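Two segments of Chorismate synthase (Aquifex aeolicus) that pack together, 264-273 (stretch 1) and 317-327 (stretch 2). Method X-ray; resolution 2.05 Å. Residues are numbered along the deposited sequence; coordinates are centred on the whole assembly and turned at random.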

# COMPACT_ATOMS: atom_id res chain seq x y z
N GLN A 264 -20.62 -8.98 1.55
CA GLN A 264 -21.37 -9.86 0.66
C GLN A 264 -22.83 -9.44 0.54
O GLN A 264 -23.45 -9.06 1.52
CB GLN A 264 -21.30 -11.31 1.16
CG GLN A 264 -22.26 -12.24 0.44
CD GLN A 264 -22.20 -13.66 0.97
OE1 GLN A 264 -22.98 -14.53 0.56
NE2 GLN A 264 -21.28 -13.91 1.90
N ALA A 265 -23.35 -9.51 -0.69
CA ALA A 265 -24.74 -9.16 -0.99
C ALA A 265 -25.08 -7.68 -1.01
O ALA A 265 -26.19 -7.30 -1.38
CB ALA A 265 -25.69 -9.89 -0.02
N ILE A 266 -24.14 -6.82 -0.61
CA ILE A 266 -24.40 -5.38 -0.61
C ILE A 266 -24.29 -4.82 -2.02
O ILE A 266 -23.25 -4.94 -2.67
CB ILE A 266 -23.42 -4.63 0.31
CG1 ILE A 266 -23.55 -5.13 1.75
CG2 ILE A 266 -23.70 -3.13 0.25
CD1 ILE A 266 -24.97 -5.07 2.30
N LYS A 267 -25.37 -4.19 -2.49
CA LYS A 267 -25.38 -3.63 -3.84
C LYS A 267 -25.55 -2.12 -3.89
O LYS A 267 -25.49 -1.52 -4.96
CB LYS A 267 -26.48 -4.31 -4.66
CG LYS A 267 -26.12 -5.73 -5.10
CD LYS A 267 -25.03 -5.67 -6.15
CE LYS A 267 -24.63 -7.03 -6.65
NZ LYS A 267 -23.51 -6.88 -7.62
N GLY A 268 -25.77 -1.50 -2.73
CA GLY A 268 -25.94 -0.06 -2.73
C GLY A 268 -25.50 0.58 -1.43
O GLY A 268 -25.60 -0.02 -0.36
N VAL A 269 -25.01 1.81 -1.53
CA VAL A 269 -24.57 2.53 -0.35
C VAL A 269 -24.79 4.03 -0.53
O VAL A 269 -24.47 4.60 -1.57
CB VAL A 269 -23.08 2.27 -0.05
CG1 VAL A 269 -22.26 2.57 -1.27
CG2 VAL A 269 -22.62 3.15 1.11
N GLU A 270 -25.35 4.66 0.50
CA GLU A 270 -25.58 6.10 0.46
C GLU A 270 -25.01 6.71 1.72
O GLU A 270 -25.06 6.11 2.79
CB GLU A 270 -27.08 6.41 0.44
CG GLU A 270 -27.83 5.94 -0.78
CD GLU A 270 -29.32 6.23 -0.68
OE1 GLU A 270 -29.81 7.08 -1.44
OE2 GLU A 270 -30.00 5.62 0.18
N ILE A 271 -24.46 7.92 1.59
CA ILE A 271 -23.96 8.63 2.76
C ILE A 271 -25.04 9.68 3.01
O ILE A 271 -25.26 10.56 2.18
CB ILE A 271 -22.62 9.34 2.48
CG1 ILE A 271 -21.54 8.32 2.09
CG2 ILE A 271 -22.18 10.11 3.73
CD1 ILE A 271 -21.19 7.31 3.17
N GLY A 272 -25.72 9.59 4.14
CA GLY A 272 -26.77 10.55 4.43
C GLY A 272 -27.99 10.29 3.57
O GLY A 272 -28.38 9.14 3.37
N LEU A 273 -28.59 11.36 3.06
CA LEU A 273 -29.80 11.28 2.24
C LEU A 273 -29.59 10.44 0.97
O LEU A 273 -30.49 9.72 0.55
CB LEU A 273 -30.26 12.69 1.87
CG LEU A 273 -31.76 12.99 1.87
CD1 LEU A 273 -32.38 12.60 3.21
CD2 LEU A 273 -31.97 14.47 1.60
N ILE A 317 -22.12 10.36 11.60
CA ILE A 317 -21.83 9.74 10.32
C ILE A 317 -23.01 8.81 10.08
O ILE A 317 -23.34 7.99 10.94
CB ILE A 317 -20.55 8.89 10.35
CG1 ILE A 317 -19.36 9.75 10.78
CG2 ILE A 317 -20.32 8.26 8.98
CD1 ILE A 317 -19.13 10.97 9.91
N VAL A 318 -23.66 8.93 8.93
CA VAL A 318 -24.81 8.09 8.65
C VAL A 318 -24.68 7.47 7.28
O VAL A 318 -24.55 8.18 6.28
CB VAL A 318 -26.12 8.89 8.73
CG1 VAL A 318 -27.31 7.99 8.37
CG2 VAL A 318 -26.29 9.45 10.12
N VAL A 319 -24.75 6.15 7.25
CA VAL A 319 -24.61 5.40 6.01
C VAL A 319 -25.79 4.47 5.80
O VAL A 319 -26.19 3.75 6.71
CB VAL A 319 -23.32 4.54 6.06
CG1 VAL A 319 -23.02 3.98 4.70
CG2 VAL A 319 -22.16 5.39 6.57
N ARG A 320 -26.33 4.47 4.58
CA ARG A 320 -27.48 3.62 4.25
C ARG A 320 -26.95 2.51 3.34
O ARG A 320 -26.26 2.78 2.36
CB ARG A 320 -28.56 4.45 3.54
CG ARG A 320 -28.77 5.83 4.18
CD ARG A 320 -30.09 6.46 3.74
NE ARG A 320 -31.23 5.70 4.24
CZ ARG A 320 -32.02 4.94 3.49
NH1 ARG A 320 -31.81 4.84 2.18
NH2 ARG A 320 -33.02 4.27 4.04
N VAL A 321 -27.29 1.27 3.67
CA VAL A 321 -26.78 0.12 2.95
C VAL A 321 -27.86 -0.83 2.45
O VAL A 321 -28.74 -1.24 3.21
CB VAL A 321 -25.79 -0.66 3.85
CG1 VAL A 321 -25.07 -1.73 3.06
CG2 VAL A 321 -24.80 0.32 4.48
N ALA A 322 -27.77 -1.20 1.17
CA ALA A 322 -28.75 -2.09 0.55
C ALA A 322 -28.20 -3.49 0.30
O ALA A 322 -27.16 -3.66 -0.34
CB ALA A 322 -29.23 -1.47 -0.76
N MSE A 323 -28.91 -4.49 0.82
CA MSE A 323 -28.51 -5.88 0.65
C MSE A 323 -29.51 -6.60 -0.25
O MSE A 323 -30.71 -6.61 0.02
CB MSE A 323 -28.46 -6.59 2.00
CG MSE A 323 -27.96 -8.01 1.91
SE MSE A 323 -28.30 -9.02 3.51
CE MSE A 323 -30.05 -9.69 3.00
N LYS A 324 -29.02 -7.21 -1.33
CA LYS A 324 -29.89 -7.91 -2.26
C LYS A 324 -30.37 -9.22 -1.64
O LYS A 324 -29.77 -9.72 -0.68
CB LYS A 324 -29.16 -8.21 -3.57
CG LYS A 324 -28.17 -9.36 -3.49
CD LYS A 324 -27.55 -9.62 -4.86
CE LYS A 324 -26.93 -11.02 -4.94
NZ LYS A 324 -25.82 -11.23 -3.98
N PRO A 325 -31.45 -9.80 -2.18
CA PRO A 325 -32.00 -11.06 -1.68
C PRO A 325 -30.95 -12.16 -1.72
O PRO A 325 -30.24 -12.32 -2.71
CB PRO A 325 -33.16 -11.34 -2.63
CG PRO A 325 -33.57 -9.99 -3.08
CD PRO A 325 -32.25 -9.31 -3.32
N ILE A 326 -30.86 -12.92 -0.64
CA ILE A 326 -29.91 -14.01 -0.51
C ILE A 326 -30.29 -15.18 -1.43
O ILE A 326 -31.45 -15.36 -1.76
CB ILE A 326 -29.83 -14.43 0.98
CG1 ILE A 326 -28.39 -14.27 1.48
CG2 ILE A 326 -30.38 -15.84 1.18
CD1 ILE A 326 -27.84 -12.86 1.29
N PRO A 327 -29.30 -16.01 -1.82
CA PRO A 327 -29.52 -17.15 -2.70
C PRO A 327 -30.75 -17.17 -3.60
O PRO A 327 -31.27 -16.11 -3.98
CB PRO A 327 -29.45 -18.31 -1.72
CG PRO A 327 -28.26 -17.88 -0.82
CD PRO A 327 -28.17 -16.33 -0.92

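The antiparallel pairing of strands 266-271 and 317-323 is interrupted by a beta bulge: Ile 266 lies opposite Met 323, yet Gly 268 lies opposite Ala 322, so that Lys 267 is the extra residue. With phi/psi of -117/-5, Lys 267 departs from extended geometry, and both bonds around the bulge converge on Ala 322. Its carbonyl accepts from the backbone of the extra residue (Lys 267 N to Ala 322 O, 2.8 Å), while its amide donates to the next one (Ala 322 N to Gly 268 O, 2.9 Å). Gly 268 suits this position: an ideal CB there would lie 3.4 Å from Ala 322 CB, a tight approach even to the small methyl of alanine.

Beyond the bulge the ladder is regular. Glu 270 and Arg 320 form a hydrogen-bonded pair, Glu 270 N to Arg 320 O at 2.8 Å and Arg 320 N to Glu 270 O at 2.7 Å, and Gly 272 N extends the pattern to Val 318 O at 2.8 Å. The positive phi of Gly 272, 74°, favours glycine. At the other end, Lys 324 N donates to Ala 265 O at 2.8 Å. CA-H...O contacts supplement these bonds, the shortest joining Val 269 CA to Arg 320 O at 3.2 Å.

The side chains of Ile 266, Val 269, Ile 271, Val 319, Val 321 and Met 323, a selenomethionine, share one face of the sheet. All are buried, and their apolar branches mesh between neighbouring pairs: Ile 266 CG2 meets Val 321 CG1 at 3.4 Å, and Val 269 CG2 meets Val 319 CG1 at 3.7 Å. Ile 266, in the mm rotamer, also brings CD1 to 3.8 Å from Met 323 CB. The beta-branched residues suit this extended backbone and fill the face close to the main chain.

The other face carries the charged pair. Glu 270 is buried, but its carboxylate is compensated by a salt bridge from Glu 270 OE2 to Arg 320 NH1 at 2.8 Å, made at the edge of the guanidinium and near its plane. Glu 270 is extended at chi2, whereas Arg 320 bends at chi3 (66°, p); its remaining guanidinium nitrogens are hydrogen-bonded elsewhere in the structure.

Before the bulge, Ala 265 points its methyl toward stretch 2, where CB packs 3.5 Å from Met 323 CG and 3.9 Å from CD1 of the poorly ordered Ile 326. Together the stretches bury 753 Å², counting both sides.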